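Local structure of azurocidin (Homo sapiens, 1A7S) at residues G4-P9 with G56-R61. The protein binds heparin, kills many Gram-negative bacteria, probably through affinity for their lipopolysaccharide, and attracts monocytes and fibroblasts, as a neutrophil-granule relative of the elastases. Numbering follows the deposited sequence.
With NAG (2-acetamido-2-deoxy-beta-D-glucopyranose), chain B; EOH (ethanol), chain E.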
# COMPACT_ATOMS: atom_id res chain seq x y z
N GLY A 4 8.37 9.87 -10.28
CA GLY A 4 8.81 8.51 -10.45
C GLY A 4 9.06 8.10 -11.89
O GLY A 4 8.97 8.89 -12.81
N ARG A 5 9.35 6.84 -12.04
CA ARG A 5 9.64 6.16 -13.31
C ARG A 5 8.62 5.07 -13.56
O ARG A 5 8.09 4.45 -12.63
CB ARG A 5 11.03 5.52 -13.21
CG ARG A 5 11.61 4.72 -14.26
CD ARG A 5 13.02 4.19 -13.96
NE ARG A 5 13.92 5.35 -13.78
CZ ARG A 5 15.11 5.22 -13.20
NH1 ARG A 5 15.51 4.06 -12.67
NH2 ARG A 5 15.86 6.30 -13.08
N LYS A 6 8.34 4.80 -14.82
CA LYS A 6 7.44 3.71 -15.20
C LYS A 6 8.05 2.40 -14.78
O LYS A 6 9.23 2.12 -15.05
CB LYS A 6 7.24 3.76 -16.70
CG LYS A 6 6.31 2.72 -17.27
CD LYS A 6 6.17 2.92 -18.80
CE LYS A 6 5.39 1.76 -19.42
NZ LYS A 6 5.26 2.00 -20.90
N ALA A 7 7.25 1.59 -14.07
CA ALA A 7 7.68 0.25 -13.68
C ALA A 7 7.68 -0.71 -14.87
O ALA A 7 6.99 -0.46 -15.89
CB ALA A 7 6.73 -0.30 -12.60
N ARG A 8 8.37 -1.83 -14.73
CA ARG A 8 8.31 -2.92 -15.66
C ARG A 8 7.34 -3.98 -15.17
O ARG A 8 7.03 -4.07 -14.00
CB ARG A 8 9.73 -3.52 -15.78
CG ARG A 8 10.61 -2.45 -16.51
CD ARG A 8 11.99 -2.77 -16.64
NE ARG A 8 12.24 -3.86 -17.62
CZ ARG A 8 13.44 -4.15 -18.04
NH1 ARG A 8 14.49 -3.40 -17.70
NH2 ARG A 8 13.61 -5.27 -18.70
N PRO A 9 6.84 -4.82 -16.12
CA PRO A 9 5.94 -5.88 -15.68
C PRO A 9 6.63 -6.74 -14.62
O PRO A 9 7.78 -7.10 -14.75
CB PRO A 9 5.66 -6.66 -16.96
CG PRO A 9 5.81 -5.65 -18.04
CD PRO A 9 6.96 -4.76 -17.57
N GLY A 56 -1.52 -9.06 -9.81
CA GLY A 56 -0.91 -9.40 -11.07
C GLY A 56 -1.14 -8.40 -12.19
O GLY A 56 -0.82 -8.70 -13.34
N ALA A 57 -1.65 -7.21 -11.88
CA ALA A 57 -1.89 -6.23 -12.93
C ALA A 57 -0.62 -5.50 -13.33
O ALA A 57 0.29 -5.32 -12.53
CB ALA A 57 -2.90 -5.22 -12.45
N TYR A 58 -0.63 -5.00 -14.56
CA TYR A 58 0.42 -4.10 -15.04
C TYR A 58 -0.25 -2.84 -15.56
O TYR A 58 -0.08 -1.75 -14.95
CB TYR A 58 1.32 -4.75 -16.06
CG TYR A 58 2.39 -3.86 -16.63
CD1 TYR A 58 3.33 -3.36 -15.75
CD2 TYR A 58 2.41 -3.51 -17.96
CE1 TYR A 58 4.32 -2.55 -16.13
CE2 TYR A 58 3.48 -2.62 -18.39
CZ TYR A 58 4.37 -2.17 -17.43
OH TYR A 58 5.46 -1.33 -17.83
N ASP A 59 -0.92 -2.93 -16.69
CA ASP A 59 -1.67 -1.79 -17.28
C ASP A 59 -3.13 -1.88 -16.86
O ASP A 59 -3.85 -2.82 -17.19
CB ASP A 59 -1.56 -1.95 -18.84
CG ASP A 59 -2.29 -0.93 -19.61
OD1 ASP A 59 -3.02 -0.06 -19.02
OD2 ASP A 59 -2.14 -0.93 -20.86
N LEU A 60 -3.58 -0.93 -16.05
CA LEU A 60 -4.90 -0.95 -15.53
C LEU A 60 -5.97 -1.10 -16.62
O LEU A 60 -7.04 -1.62 -16.33
CB LEU A 60 -5.21 0.33 -14.73
CG LEU A 60 -4.52 0.53 -13.42
CD1 LEU A 60 -4.86 1.83 -12.77
CD2 LEU A 60 -4.73 -0.64 -12.47
N ARG A 61 -5.72 -0.59 -17.81
CA ARG A 61 -6.69 -0.59 -18.87
C ARG A 61 -6.68 -1.85 -19.72
O ARG A 61 -7.51 -1.95 -20.66
CB ARG A 61 -6.55 0.64 -19.78
CG ARG A 61 -6.64 1.95 -19.01
CD ARG A 61 -6.48 3.17 -19.95
NE ARG A 61 -7.72 3.41 -20.66
CZ ARG A 61 -8.61 4.35 -20.37
NH1 ARG A 61 -8.32 5.38 -19.58
NH2 ARG A 61 -9.76 4.34 -21.02
C1 NAG B . 16.94 4.59 -7.29
C2 NAG B . 16.95 5.11 -8.76
C3 NAG B . 17.94 4.27 -9.56
C4 NAG B . 19.35 4.50 -8.86
C5 NAG B . 19.18 3.84 -7.47
C6 NAG B . 20.35 4.09 -6.55
C7 NAG B . 14.72 5.87 -9.55
C8 NAG B . 13.34 5.50 -10.00
N2 NAG B . 15.61 4.87 -9.36
O3 NAG B . 18.07 4.80 -10.84
O4 NAG B . 20.25 3.66 -9.66
O5 NAG B . 18.27 4.70 -6.74
O6 NAG B . 20.94 5.33 -6.84
O7 NAG B . 15.04 6.99 -9.31
C1 EOH E . 2.81 -6.87 -13.52
C2 EOH E . 2.98 -5.58 -12.95
O EOH E . 1.90 -7.88 -13.89
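Tyr58 turns one face of its ring to the pyrrolidine of Pro9, whose CG stands 3.7 Å from the ring centroid and only 7° off the normal, a CH-pi contact. Proline suits this place because its rigid ring presents CG and CD to the aromatic face, CD lying 3.7 Å from Tyr58 CZ. With CG anti to the backbone N (chi1 178°), Tyr58 reaches out from the loop to the N-terminal segment, and its hydroxyl donates a short hydrogen bond from OH to Ala7 O, 2.6 Å long. That oxygen sits at the ring's edge, in its plane, while the donor is tilted 19° from the carbonyl plane. A phenol thus serves twice, packing by its face and binding by its tip. Ala7 gives only its backbone carbonyl to this bond, and its small methyl is buried. The extended Lys6 chain crosses the tyrosine at about a right angle, bringing CE to 3.5 Å from Tyr58 OH; its long aliphatic part can pass the hydroxyl while the charge makes a cation-pi contact with Phe140. Next to Tyr58, Asp59 OD1 accepts from Arg61 N in an Asx turn and forms a salt bridge with Arg139. On the surface of this trypsin-like fold, the contact joins the residues just after strand 5-6, which pairs with strand 142-148 of one sheet, to the loop between strands 51-55 and 69-77 of the other, closed barrel.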